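Local coordinates for cupin 2, conserved barrel domain protein (Novosphingobium aromaticivorans DSM 12444, PDB 3ES1), which is of unknown function but adopts a cupin-like beta-barrel fold and pairs with a second copy of itself in the assembly, at residues A5-G10 / P144-F149; T35-I40 / D44-L49; V14-T19 / D65-E70; G126-R131 / H135-T140; S92-T97 / E111-D116. All coordinates share one frame; numbering follows the deposited sequence. Where two conformers were deposited one is given.

Interaction 1: residues A5-G10 / P144-F149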
# COMPACT_ATOMS: atom_id res chain seq x y z
N ALA A 5 -7.97 -21.93 -2.81
CA ALA A 5 -8.99 -22.03 -3.83
C ALA A 5 -8.97 -20.69 -4.56
O ALA A 5 -8.45 -19.73 -4.05
CB ALA A 5 -10.36 -22.24 -3.16
N LEU A 6 -9.52 -20.69 -5.76
CA LEU A 6 -9.86 -19.46 -6.49
C LEU A 6 -10.71 -18.57 -5.60
O LEU A 6 -11.52 -19.04 -4.81
CB LEU A 6 -10.66 -19.82 -7.76
CG LEU A 6 -10.53 -18.99 -8.99
CD1 LEU A 6 -9.06 -18.90 -9.41
CD2 LEU A 6 -11.47 -19.65 -10.08
N SER A 7 -10.49 -17.27 -5.70
CA SER A 7 -11.31 -16.26 -5.02
C SER A 7 -12.77 -16.29 -5.49
O SER A 7 -13.11 -16.74 -6.61
CB SER A 7 -10.74 -14.86 -5.24
OG SER A 7 -9.42 -14.72 -4.72
N ASP A 8 -13.64 -15.83 -4.61
CA ASP A 8 -15.08 -15.81 -4.92
C ASP A 8 -15.38 -14.86 -6.10
O ASP A 8 -16.47 -14.87 -6.65
CB ASP A 8 -15.92 -15.42 -3.69
CG ASP A 8 -15.94 -16.52 -2.61
OD1 ASP A 8 -15.54 -17.66 -2.91
OD2 ASP A 8 -16.34 -16.25 -1.46
N SER A 9 -14.39 -14.03 -6.46
CA SER A 9 -14.52 -13.09 -7.59
C SER A 9 -14.06 -13.76 -8.87
O SER A 9 -14.17 -13.19 -9.96
CB SER A 9 -13.60 -11.89 -7.37
OG SER A 9 -12.28 -12.39 -7.15
N GLY A 10 -13.52 -14.96 -8.73
CA GLY A 10 -12.93 -15.70 -9.86
C GLY A 10 -11.47 -15.40 -10.15
O GLY A 10 -10.86 -15.99 -11.08
N PRO A 144 -14.01 -8.61 -13.06
CA PRO A 144 -13.72 -8.08 -11.72
C PRO A 144 -12.49 -7.14 -11.74
O PRO A 144 -11.67 -7.18 -12.63
CB PRO A 144 -13.45 -9.36 -10.87
CG PRO A 144 -13.03 -10.43 -11.90
CD PRO A 144 -13.88 -10.08 -13.12
N CYS A 145 -12.48 -6.26 -10.76
CA CYS A 145 -11.36 -5.36 -10.53
C CYS A 145 -10.82 -5.56 -9.12
O CYS A 145 -11.57 -5.46 -8.13
CB CYS A 145 -11.84 -3.91 -10.67
SG CYS A 145 -10.55 -2.71 -10.34
N ARG A 146 -9.54 -5.86 -9.03
CA ARG A 146 -8.85 -6.05 -7.75
C ARG A 146 -8.05 -4.82 -7.39
O ARG A 146 -7.24 -4.33 -8.16
CB ARG A 146 -7.92 -7.26 -7.78
CG ARG A 146 -7.13 -7.43 -6.49
CD ARG A 146 -6.45 -8.79 -6.38
NE ARG A 146 -7.46 -9.82 -6.12
CZ ARG A 146 -7.23 -11.13 -6.09
NH1 ARG A 146 -6.02 -11.66 -6.29
NH2 ARG A 146 -8.25 -11.93 -5.87
N ILE A 147 -8.30 -4.34 -6.17
CA ILE A 147 -7.58 -3.19 -5.63
C ILE A 147 -7.00 -3.52 -4.26
O ILE A 147 -7.65 -4.12 -3.43
CB ILE A 147 -8.51 -1.91 -5.51
CG1 ILE A 147 -9.23 -1.61 -6.84
CG2 ILE A 147 -7.67 -0.68 -5.09
CD1 ILE A 147 -10.38 -0.56 -6.74
N ALA A 148 -5.74 -3.18 -4.09
CA ALA A 148 -5.08 -3.25 -2.76
C ALA A 148 -5.22 -1.89 -2.12
O ALA A 148 -4.82 -0.85 -2.70
CB ALA A 148 -3.57 -3.60 -2.91
N PHE A 149 -5.77 -1.90 -0.91
CA PHE A 149 -5.98 -0.68 -0.14
C PHE A 149 -5.19 -0.69 1.15
O PHE A 149 -5.27 -1.62 1.97
CB PHE A 149 -7.46 -0.51 0.25
CG PHE A 149 -8.35 -0.14 -0.88
CD1 PHE A 149 -8.28 1.11 -1.46
CD2 PHE A 149 -9.29 -1.03 -1.34
CE1 PHE A 149 -9.14 1.46 -2.51
CE2 PHE A 149 -10.18 -0.67 -2.39
CZ PHE A 149 -10.10 0.56 -2.97
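Ser9 and Pro144 meet where the N-terminal loop passes the start of strand 145-153, a small example of a chain terminus held by a few polar side chains and one apolar ring. The carbonyl O of Ser9 rests against the proline ring, 3.6 Å from Pro144 CG, and the two side chains come no nearer than 4.3 Å between Ser9 CB and Pro144 CB. Ser9 occupies the third position of a type I turn running from Ser7 to Gly10, closed by the bond from Gly10 N to Ser7 O at 2.8 Å. That turn brings the side chains of both serines toward the strand.

Arg146 is the long arm of the other segment. Its CG lies anti to the backbone N (chi1 176°), and a bend at chi3 of -72° delivers the guanidinium to the turn. Ser7 OG sits near the plane of that group at its edge, 3.2 Å from Arg146 NH2. The stronger polar partners lie elsewhere: Ser7 OG bonds to Thr37 N, and Arg146 NH1 to Pro12 O. Asp85 links the two segments, taking Arg146 NE on OD1 in a salt bridge and Ser9 OG on OD2. The chemistry thus implies a shared carboxylate between loop and arginine, whose negative charge would be expected to balance the guanidinium.

Interaction 2: residues T35-I40 / D44-L49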
# COMPACT_ATOMS: atom_id res chain seq x y z
N THR A 35 -4.27 -17.36 0.15
CA THR A 35 -5.65 -17.27 0.65
C THR A 35 -6.58 -16.51 -0.31
O THR A 35 -6.23 -15.46 -0.81
CB THR A 35 -5.66 -16.51 2.00
OG1 THR A 35 -4.76 -17.16 2.90
CG2 THR A 35 -7.03 -16.54 2.65
N PRO A 36 -7.79 -17.05 -0.58
CA PRO A 36 -8.73 -16.37 -1.46
C PRO A 36 -9.39 -15.16 -0.84
O PRO A 36 -9.57 -15.10 0.36
CB PRO A 36 -9.79 -17.46 -1.72
CG PRO A 36 -9.78 -18.27 -0.45
CD PRO A 36 -8.32 -18.35 -0.10
N THR A 37 -9.76 -14.20 -1.69
CA THR A 37 -10.74 -13.19 -1.28
C THR A 37 -12.11 -13.90 -1.23
O THR A 37 -12.40 -14.81 -2.00
CB THR A 37 -10.77 -11.90 -2.18
OG1 THR A 37 -11.34 -12.20 -3.47
CG2 THR A 37 -9.35 -11.22 -2.30
N ARG A 38 -12.91 -13.49 -0.27
CA ARG A 38 -14.24 -14.06 -0.03
C ARG A 38 -15.37 -13.03 -0.10
O ARG A 38 -15.23 -11.84 0.26
CB ARG A 38 -14.26 -14.79 1.31
CG ARG A 38 -13.20 -15.92 1.46
CD ARG A 38 -13.35 -16.93 0.37
NE ARG A 38 -14.59 -17.66 0.50
CZ ARG A 38 -14.75 -18.70 1.29
NH1 ARG A 38 -13.72 -19.09 2.03
NH2 ARG A 38 -15.92 -19.33 1.36
N MSE A 39 -16.50 -13.52 -0.55
CA MSE A 39 -17.71 -12.72 -0.80
C MSE A 39 -18.23 -12.08 0.48
O MSE A 39 -18.28 -12.69 1.54
CB MSE A 39 -18.82 -13.56 -1.44
CG MSE A 39 -19.82 -12.73 -2.19
SE MSE A 39 -19.16 -11.96 -3.86
CE MSE A 39 -19.20 -13.52 -5.01
N ILE A 40 -18.59 -10.82 0.37
CA ILE A 40 -19.32 -10.13 1.45
C ILE A 40 -20.84 -10.38 1.25
O ILE A 40 -21.28 -10.75 0.14
CB ILE A 40 -19.03 -8.61 1.53
CG1 ILE A 40 -19.57 -7.87 0.28
CG2 ILE A 40 -17.52 -8.31 1.77
CD1 ILE A 40 -19.14 -6.47 0.24
N ASP A 44 -21.57 -7.62 -3.66
CA ASP A 44 -20.94 -6.58 -4.50
C ASP A 44 -19.43 -6.70 -4.67
O ASP A 44 -18.88 -6.22 -5.66
CB ASP A 44 -21.29 -5.20 -3.97
CG ASP A 44 -22.81 -4.92 -4.03
OD1 ASP A 44 -23.41 -5.26 -5.04
OD2 ASP A 44 -23.36 -4.40 -3.07
N ALA A 45 -18.80 -7.32 -3.68
CA ALA A 45 -17.32 -7.40 -3.57
C ALA A 45 -16.89 -8.68 -2.83
O ALA A 45 -17.65 -9.28 -2.08
CB ALA A 45 -16.70 -6.13 -2.88
N SER A 46 -15.67 -9.11 -3.15
CA SER A 46 -15.03 -10.26 -2.51
C SER A 46 -13.72 -9.69 -1.93
O SER A 46 -12.98 -9.00 -2.62
CB SER A 46 -14.81 -11.32 -3.57
OG SER A 46 -14.29 -12.50 -3.05
N PHE A 47 -13.47 -9.91 -0.65
CA PHE A 47 -12.35 -9.24 0.03
C PHE A 47 -11.43 -10.14 0.86
O PHE A 47 -11.77 -11.26 1.21
CB PHE A 47 -12.89 -8.07 0.90
CG PHE A 47 -13.20 -8.45 2.31
CD1 PHE A 47 -14.25 -9.29 2.62
CD2 PHE A 47 -12.43 -7.96 3.34
CE1 PHE A 47 -14.49 -9.65 3.94
CE2 PHE A 47 -12.67 -8.31 4.63
CZ PHE A 47 -13.70 -9.12 4.95
N LEU A 48 -10.22 -9.60 1.14
CA LEU A 48 -9.28 -10.23 2.05
C LEU A 48 -8.51 -9.24 2.85
O LEU A 48 -7.79 -8.43 2.28
CB LEU A 48 -8.28 -11.13 1.28
CG LEU A 48 -7.15 -11.88 1.99
CD1 LEU A 48 -7.68 -12.97 2.96
CD2 LEU A 48 -6.15 -12.51 0.98
N LEU A 49 -8.65 -9.34 4.18
CA LEU A 49 -7.75 -8.61 5.12
C LEU A 49 -6.36 -9.22 5.08
O LEU A 49 -6.19 -10.43 5.17
CB LEU A 49 -8.32 -8.66 6.54
CG LEU A 49 -7.57 -7.94 7.62
CD1 LEU A 49 -7.33 -6.48 7.23
CD2 LEU A 49 -8.26 -8.11 8.95
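The Phe47 ring is approached obliquely from segment 35-40 by Ile40 and by the Arg38 carbonyl, the nearest atoms being Ile40 CG2 and Phe47 CD1 at 3.5 Å. The isoleucine and phenylalanine side chains cross at about a right angle. Placing Ile40 CG1 between backbone N and carbonyl carbon (chi1 67°) leaves CG2 for the ring, while Ile40 CD1 reaches Ala45 CB at 4.0 Å.

Arg38 and Phe47 form an antiparallel hydrogen-bonded pair, with Phe47 N 2.8 Å from Arg38 O, and Ile40 N continues the register to Ala45 O at 3.0 Å, nearly straight at 173°. Beside them Met39 and Ser46 form a non-hydrogen-bonded pair. Ser46 OG donates to Thr37 OG1 at 3.0 Å; Thr37 OG1 is also bonded to Asp85. Farther along, Leu48 CD1 packs on Thr35 CG2 at 3.6 Å.

This is one end of the hairpin of strands 27-39 and 45-53, flanked by strand 14-21 beside the first and strand 79-86 beside the second.

Interaction 3: residues V14-T19 / D65-E70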
# COMPACT_ATOMS: atom_id res chain seq x y z
N VAL A 14 -4.47 -14.85 -2.91
CA VAL A 14 -3.38 -13.92 -2.61
C VAL A 14 -2.31 -14.54 -1.68
O VAL A 14 -2.61 -15.00 -0.62
CB VAL A 14 -3.97 -12.65 -1.96
CG1 VAL A 14 -2.85 -11.63 -1.57
CG2 VAL A 14 -5.08 -12.02 -2.85
N GLN A 15 -1.07 -14.53 -2.15
CA GLN A 15 0.10 -14.89 -1.33
C GLN A 15 0.46 -13.76 -0.41
O GLN A 15 0.62 -12.61 -0.84
CB GLN A 15 1.30 -15.22 -2.25
CG GLN A 15 2.62 -15.58 -1.54
CD GLN A 15 3.78 -15.63 -2.49
OE1 GLN A 15 3.72 -15.05 -3.60
NE2 GLN A 15 4.87 -16.27 -2.05
N ARG A 16 0.62 -14.11 0.87
CA ARG A 16 1.08 -13.21 1.92
C ARG A 16 2.36 -13.78 2.55
O ARG A 16 2.41 -14.94 2.98
CB ARG A 16 -0.00 -13.03 2.99
CG ARG A 16 0.40 -12.06 4.15
CD ARG A 16 -0.69 -11.96 5.21
NE ARG A 16 -0.66 -13.08 6.12
CZ ARG A 16 -1.09 -13.07 7.37
NH1 ARG A 16 -1.63 -11.98 7.89
NH2 ARG A 16 -0.97 -14.16 8.09
N VAL A 17 3.39 -12.95 2.58
CA VAL A 17 4.66 -13.31 3.20
C VAL A 17 4.96 -12.33 4.28
O VAL A 17 5.07 -11.13 4.03
CB VAL A 17 5.83 -13.34 2.16
CG1 VAL A 17 7.19 -13.53 2.90
CG2 VAL A 17 5.60 -14.41 1.05
N VAL A 18 5.14 -12.83 5.49
CA VAL A 18 5.39 -11.96 6.67
C VAL A 18 6.74 -12.22 7.29
O VAL A 18 7.07 -13.36 7.59
CB VAL A 18 4.33 -12.16 7.77
CG1 VAL A 18 4.59 -11.18 8.97
CG2 VAL A 18 2.91 -12.01 7.20
N THR A 19 7.50 -11.15 7.51
CA THR A 19 8.83 -11.26 8.08
C THR A 19 8.82 -10.94 9.57
O THR A 19 7.84 -10.46 10.10
CB THR A 19 9.87 -10.32 7.40
OG1 THR A 19 9.73 -8.95 7.86
CG2 THR A 19 9.74 -10.33 5.93
N ASP A 65 -0.49 -11.50 14.70
CA ASP A 65 -0.94 -11.56 13.30
C ASP A 65 -2.00 -10.49 13.05
O ASP A 65 -3.04 -10.46 13.69
CB ASP A 65 -1.49 -12.94 12.91
CG ASP A 65 -1.77 -13.06 11.45
OD1 ASP A 65 -2.07 -12.05 10.78
OD2 ASP A 65 -1.73 -14.16 10.93
N GLY A 66 -1.66 -9.57 12.14
CA GLY A 66 -2.46 -8.42 11.85
C GLY A 66 -3.83 -8.77 11.30
O GLY A 66 -4.76 -7.98 11.37
N ARG A 67 -3.94 -10.00 10.81
CA ARG A 67 -5.18 -10.47 10.20
C ARG A 67 -6.13 -10.95 11.31
O ARG A 67 -7.32 -11.08 11.11
CB ARG A 67 -4.85 -11.58 9.18
CG ARG A 67 -5.98 -12.27 8.61
CD ARG A 67 -5.50 -13.33 7.59
NE ARG A 67 -5.23 -12.80 6.27
CZ ARG A 67 -4.44 -13.37 5.34
NH1 ARG A 67 -3.85 -14.52 5.57
NH2 ARG A 67 -4.26 -12.79 4.17
N GLN A 68 -5.58 -11.13 12.50
CA GLN A 68 -6.33 -11.72 13.60
C GLN A 68 -6.32 -10.82 14.81
O GLN A 68 -6.39 -11.30 15.93
CB GLN A 68 -5.72 -13.08 14.00
CG GLN A 68 -5.63 -14.10 12.90
CD GLN A 68 -7.00 -14.55 12.38
OE1 GLN A 68 -8.01 -14.47 13.10
NE2 GLN A 68 -7.04 -15.04 11.15
N ARG A 69 -6.17 -9.54 14.60
CA ARG A 69 -6.11 -8.59 15.69
C ARG A 69 -7.50 -8.19 16.15
O ARG A 69 -8.38 -7.88 15.35
CB ARG A 69 -5.31 -7.36 15.23
CG ARG A 69 -5.10 -6.28 16.24
CD ARG A 69 -4.38 -5.06 15.63
NE ARG A 69 -3.19 -5.38 14.85
CZ ARG A 69 -2.02 -5.66 15.40
NH1 ARG A 69 -1.92 -5.75 16.72
NH2 ARG A 69 -0.95 -5.88 14.64
N GLU A 70 -7.68 -8.24 17.47
CA GLU A 70 -8.90 -7.73 18.12
C GLU A 70 -9.15 -6.29 17.73
O GLU A 70 -8.24 -5.48 17.58
CB GLU A 70 -8.79 -7.84 19.65
O HOH W 1 -3.01 -14.28 1.97
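Arg16 and Asp65 approach from opposite directions and meet end-on in a bidentate salt bridge: Arg16 NH1 bonds to Asp65 OD1 and Arg16 NH2 to Asp65 OD2, each at 2.9 Å. Both oxygens lie close to the guanidinium plane and are met on their syn sides, though carboxylate and guanidinium are twisted 31° apart. Asp65 OD1 also accepts from Arg67 N at 2.8 Å, on its anti side and from the opposite face of the carboxylate.

Arg67 slides antiparallel past Arg16, and the two guanidinium groups stack with planes 13° apart and centres 3.9 Å apart. A bend at chi3 in each chain, of opposite sign in the two, turns the flat ends to face one another. Val18 CG2 lies over the other face of the Arg16 group. The close like charges are probably offset by acids: Asp65 holds Arg16, and Asp33 forms salt bridges with both arginines. Arg67 NE is also bonded to Leu49 O. A water accepts from Arg67 NH2 and donates to Val14 O.

The bond from Arg67 N makes Asp65 the head of an Asx turn, here a loop turn clasped to edge strand 14-21, which itself continues the sheet into the second subunit.

Interaction 4: residues G126-R131 / H135-T140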
# COMPACT_ATOMS: atom_id res chain seq x y z
N GLY A 126 -2.82 1.82 -11.76
CA GLY A 126 -3.05 3.15 -11.21
C GLY A 126 -3.11 3.19 -9.68
O GLY A 126 -3.48 2.20 -9.02
N ILE A 127 -2.76 4.35 -9.15
CA ILE A 127 -2.78 4.59 -7.70
C ILE A 127 -3.65 5.78 -7.31
O ILE A 127 -3.55 6.87 -7.87
CB ILE A 127 -1.34 4.79 -7.15
CG1 ILE A 127 -0.50 3.51 -7.40
CG2 ILE A 127 -1.39 5.14 -5.66
CD1 ILE A 127 1.04 3.63 -7.10
N ILE A 128 -4.47 5.53 -6.28
CA ILE A 128 -5.32 6.55 -5.70
C ILE A 128 -4.78 6.96 -4.32
O ILE A 128 -4.44 6.13 -3.49
CB ILE A 128 -6.79 6.10 -5.50
CG1 ILE A 128 -7.36 5.49 -6.81
CG2 ILE A 128 -7.60 7.26 -5.01
CD1 ILE A 128 -7.24 3.97 -6.80
N VAL A 129 -4.68 8.28 -4.14
CA VAL A 129 -4.40 8.88 -2.82
C VAL A 129 -5.70 9.50 -2.31
O VAL A 129 -6.10 10.58 -2.76
CB VAL A 129 -3.26 9.91 -2.91
CG1 VAL A 129 -2.87 10.47 -1.53
CG2 VAL A 129 -2.02 9.27 -3.61
N GLN A 130 -6.37 8.80 -1.41
CA GLN A 130 -7.68 9.17 -0.93
C GLN A 130 -7.53 9.96 0.36
O GLN A 130 -7.21 9.42 1.35
CB GLN A 130 -8.61 7.95 -0.75
CG GLN A 130 -10.04 8.21 -0.37
CD GLN A 130 -10.97 8.17 -1.57
OE1 GLN A 130 -11.50 9.14 -1.96
NE2 GLN A 130 -11.11 7.05 -2.14
N ARG A 131 -7.74 11.26 0.30
CA ARG A 131 -7.41 12.19 1.40
C ARG A 131 -8.64 12.53 2.27
O ARG A 131 -8.97 13.69 2.50
CB ARG A 131 -6.69 13.42 0.85
CG ARG A 131 -5.30 13.06 0.25
CD ARG A 131 -4.60 14.23 -0.37
NE ARG A 131 -4.47 15.32 0.61
CZ ARG A 131 -5.20 16.41 0.61
NH1 ARG A 131 -6.14 16.59 -0.30
NH2 ARG A 131 -5.02 17.32 1.55
N HIS A 135 -16.54 9.04 -0.88
CA HIS A 135 -16.40 8.32 -2.17
C HIS A 135 -17.13 6.98 -2.24
O HIS A 135 -17.47 6.36 -1.22
CB HIS A 135 -14.91 8.01 -2.44
CG HIS A 135 -14.35 7.02 -1.47
ND1 HIS A 135 -14.03 7.37 -0.17
CD2 HIS A 135 -14.25 5.67 -1.53
CE1 HIS A 135 -13.63 6.29 0.48
NE2 HIS A 135 -13.78 5.24 -0.31
N LEU A 136 -17.29 6.50 -3.47
CA LEU A 136 -17.64 5.09 -3.72
C LEU A 136 -16.79 4.56 -4.88
O LEU A 136 -16.24 5.32 -5.69
CB LEU A 136 -19.17 4.93 -4.03
CG LEU A 136 -19.80 5.53 -5.30
CD1 LEU A 136 -19.48 4.68 -6.58
CD2 LEU A 136 -21.29 5.65 -5.14
N TRP A 137 -16.69 3.25 -4.94
CA TRP A 137 -16.04 2.54 -6.05
C TRP A 137 -17.09 1.79 -6.88
O TRP A 137 -17.93 1.09 -6.33
CB TRP A 137 -15.00 1.53 -5.54
CG TRP A 137 -13.97 2.11 -4.64
CD1 TRP A 137 -14.00 2.12 -3.29
CD2 TRP A 137 -12.81 2.86 -5.02
NE1 TRP A 137 -12.91 2.78 -2.77
CE2 TRP A 137 -12.16 3.26 -3.81
CE3 TRP A 137 -12.24 3.23 -6.24
CZ2 TRP A 137 -10.99 3.98 -3.79
CZ3 TRP A 137 -11.07 3.94 -6.22
CH2 TRP A 137 -10.45 4.31 -5.00
N ARG A 138 -17.01 1.95 -8.19
CA ARG A 138 -17.95 1.33 -9.15
C ARG A 138 -17.23 0.64 -10.27
O ARG A 138 -16.37 1.21 -10.91
CB ARG A 138 -18.94 2.38 -9.72
CG ARG A 138 -20.01 1.78 -10.66
CD ARG A 138 -20.93 2.84 -11.22
NE ARG A 138 -21.72 3.46 -10.16
CZ ARG A 138 -21.57 4.70 -9.73
NH1 ARG A 138 -20.66 5.49 -10.28
NH2 ARG A 138 -22.35 5.15 -8.77
N ASN A 139 -17.57 -0.63 -10.46
CA ASN A 139 -17.05 -1.43 -11.58
C ASN A 139 -18.08 -1.42 -12.68
O ASN A 139 -19.13 -2.04 -12.56
CB ASN A 139 -16.77 -2.86 -11.15
CG ASN A 139 -16.04 -3.67 -12.19
OD1 ASN A 139 -16.00 -3.35 -13.37
ND2 ASN A 139 -15.42 -4.75 -11.74
N THR A 140 -17.77 -0.67 -13.74
CA THR A 140 -18.70 -0.49 -14.84
C THR A 140 -18.26 -1.40 -16.00
O THR A 140 -18.76 -1.30 -17.12
CB THR A 140 -18.71 0.97 -15.30
OG1 THR A 140 -17.43 1.26 -15.83
CG2 THR A 140 -19.00 1.90 -14.14
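Gln130 lays its side-chain amide flat over one face of the His135 imidazole. Gln130 NE2 stands 3.3 Å above the ring plane, over its centre, and the amide and ring planes differ by only 20°, making this an amide-on-ring stack. The chain reaches this position with CG anti to the backbone N (chi1 -175°) and a sharp bend at chi2. Both partners are held from the connecting loop: Gln130 OE1 bonds to Thr133 OG1, and His135 ND1 to Thr133 O, so the same residue fixes the rotation of the amide and of the imidazole.

The same amide nitrogen also touches the indole, with Gln130 NE2 3.5 Å from Trp137 CZ2 along an oblique approach. Ile128 meets the neighbouring carbon of the same six-membered ring: its CG1 lies at the edge in the indole plane, 3.8 Å from Trp137 CH2, while Ile128 CD1 comes obliquely to 3.7 Å from the same carbon. The Phe149 ring meets the indole, and the His95 ring the imidazole, each with planes inclined at about 50°.

All four touching residues are buried. Strands 127-130 and 136-138 belong to different sheets, and their side chains meet across the interior, as the walls of a cupin barrel do. In many cupins, inward-facing histidines hold a metal ion; whether His135 does so is not established.

Interaction 5: residues S92-T97 / E111-D116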
# COMPACT_ATOMS: atom_id res chain seq x y z
N SER A 92 -19.79 0.09 -4.43
CA SER A 92 -19.66 0.11 -2.97
C SER A 92 -20.59 1.20 -2.42
O SER A 92 -21.00 2.06 -3.18
CB SER A 92 -18.17 0.32 -2.59
OG SER A 92 -17.75 1.63 -2.92
N PRO A 93 -20.97 1.13 -1.12
CA PRO A 93 -21.62 2.23 -0.47
C PRO A 93 -20.72 3.44 -0.38
O PRO A 93 -19.52 3.34 -0.23
CB PRO A 93 -21.96 1.67 0.93
CG PRO A 93 -21.64 0.26 0.90
CD PRO A 93 -20.63 0.09 -0.14
N MSE A 94 -21.35 4.59 -0.55
CA MSE A 94 -20.69 5.87 -0.46
C MSE A 94 -20.40 6.11 1.01
O MSE A 94 -21.26 5.91 1.87
CB MSE A 94 -21.62 6.95 -1.04
CG MSE A 94 -21.16 8.38 -0.90
SE MSE A 94 -19.87 8.94 -2.24
CE MSE A 94 -20.80 8.39 -3.85
N HIS A 95 -19.15 6.49 1.30
CA HIS A 95 -18.75 6.84 2.66
C HIS A 95 -17.42 7.55 2.74
O HIS A 95 -16.62 7.57 1.80
CB HIS A 95 -18.76 5.63 3.61
CG HIS A 95 -17.55 4.73 3.48
ND1 HIS A 95 -17.02 4.35 2.27
CD2 HIS A 95 -16.81 4.11 4.43
CE1 HIS A 95 -15.97 3.57 2.48
NE2 HIS A 95 -15.83 3.40 3.77
N ARG A 96 -17.21 8.11 3.92
CA ARG A 96 -15.99 8.84 4.26
C ARG A 96 -15.38 8.24 5.50
O ARG A 96 -16.10 7.84 6.38
CB ARG A 96 -16.34 10.30 4.56
CG ARG A 96 -15.21 11.19 4.93
CD ARG A 96 -15.73 12.48 5.50
NE ARG A 96 -16.58 13.17 4.55
CZ ARG A 96 -17.82 13.56 4.78
NH1 ARG A 96 -18.41 13.36 5.94
NH2 ARG A 96 -18.49 14.18 3.82
N THR A 97 -14.06 8.16 5.56
CA THR A 97 -13.35 7.64 6.74
C THR A 97 -12.28 8.63 7.19
O THR A 97 -11.81 9.48 6.42
CB THR A 97 -12.67 6.23 6.49
OG1 THR A 97 -11.69 6.32 5.43
CG2 THR A 97 -13.71 5.12 6.12
N GLU A 111 -14.10 2.79 -11.46
CA GLU A 111 -14.64 4.15 -11.44
C GLU A 111 -14.69 4.65 -10.00
O GLU A 111 -15.36 4.09 -9.14
CB GLU A 111 -16.06 4.15 -12.00
CG GLU A 111 -16.71 5.55 -12.04
CD GLU A 111 -17.82 5.59 -13.02
OE1 GLU A 111 -18.96 5.22 -12.63
OE2 GLU A 111 -17.54 5.96 -14.18
N LEU A 112 -13.97 5.72 -9.76
CA LEU A 112 -14.02 6.40 -8.46
C LEU A 112 -14.96 7.57 -8.57
O LEU A 112 -14.72 8.51 -9.33
CB LEU A 112 -12.64 6.87 -8.05
CG LEU A 112 -12.46 7.78 -6.84
CD1 LEU A 112 -13.03 7.12 -5.56
CD2 LEU A 112 -11.03 8.09 -6.64
N GLU A 113 -15.98 7.54 -7.72
CA GLU A 113 -16.95 8.64 -7.62
C GLU A 113 -16.85 9.33 -6.27
O GLU A 113 -16.86 8.67 -5.21
CB GLU A 113 -18.38 8.14 -7.84
CG GLU A 113 -19.40 9.26 -7.81
CD GLU A 113 -20.82 8.83 -8.16
OE1 GLU A 113 -20.99 7.84 -8.92
OE2 GLU A 113 -21.76 9.54 -7.68
N LEU A 114 -16.77 10.66 -6.33
CA LEU A 114 -16.68 11.52 -5.15
C LEU A 114 -17.99 12.26 -4.96
O LEU A 114 -19.03 11.69 -5.20
CB LEU A 114 -15.51 12.48 -5.28
CG LEU A 114 -14.14 11.82 -5.55
CD1 LEU A 114 -13.06 12.86 -5.59
CD2 LEU A 114 -13.75 10.81 -4.52
N ASP A 115 -17.94 13.52 -4.54
CA ASP A 115 -19.19 14.27 -4.25
C ASP A 115 -19.82 14.75 -5.55
O ASP A 115 -19.17 15.03 -6.55
CB ASP A 115 -18.99 15.47 -3.25
CG ASP A 115 -19.00 15.04 -1.76
OD1 ASP A 115 -19.73 14.09 -1.39
OD2 ASP A 115 -18.32 15.69 -0.89
N ASP A 116 -21.14 14.90 -5.48
CA ASP A 116 -21.88 15.63 -6.51
C ASP A 116 -21.68 15.10 -7.91
O ASP A 116 -21.66 15.86 -8.87
CB ASP A 116 -21.54 17.13 -6.44
CG ASP A 116 -21.78 17.69 -5.05
OD1 ASP A 116 -22.79 17.28 -4.46
OD2 ASP A 116 -20.93 18.42 -4.51
O HOH W 2 -17.67 16.05 1.53
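Met94 and Leu114 are the closest backbone points, their CA atoms 8.4 Å apart, where the irregular segment 92-97 passes the end of strand 110-113, too far apart for strand pairing. Met94, a selenomethionine, bridges the gap. Its CG is anti to the backbone N (chi1 173°), and bends at chi2 and chi3 bring the terminal methyl across, with Met94 CE 4.0 Å from Leu114 O. The same methyl, Met94 CE, lies 4.1 Å from Glu113 OE2, where the two side chains cross at about a right angle. These are loose contacts, and since Met94 was deposited in two conformers their detail is doubtful. The main polar partner of Glu113 lies elsewhere: OE1 makes a salt bridge with Arg138.

A water between Arg96 NH2 and Asp115 OD2 may give a second link, but it sits too close to the carboxylate for the bridge to be more than doubtful. The two charged groups stay apart, with 4.9 Å between Arg96 NH2 and Asp115 OD2. Asp115 OD2 also bonds to Ala27 N of the second subunit, and OD1 to Asn134 ND2 of the same chain.

Met94 also packs on Leu136 of strand 136-138. The contact folds the loop between strands 79-86 and 99-107 of the cupin fold against the small sheet of strands 110-113 and 136-138, beside the dimer interface.

From the N terminus, interaction 1 closes the longest loop, joining the opening segment 5-10 to strand 145-153; the other four nest inside it. Interaction 3 comes next, tying strand 14-21 to the loop at 65-70, and it encloses the hairpin of interaction 2. Later in the chain, interaction 5 and then interaction 4 close in series, and no two loops cross. Interactions 1 and 2 touch, their centres about 7 Å apart, as do interactions 4 and 5, about 8 Å apart; interaction 3 touches interactions 1 and 2, and interaction 1 also touches interaction 4. Interaction 3 lies on the opposite side of the chain's centre from interactions 4 and 5, and all three touch the second subunit.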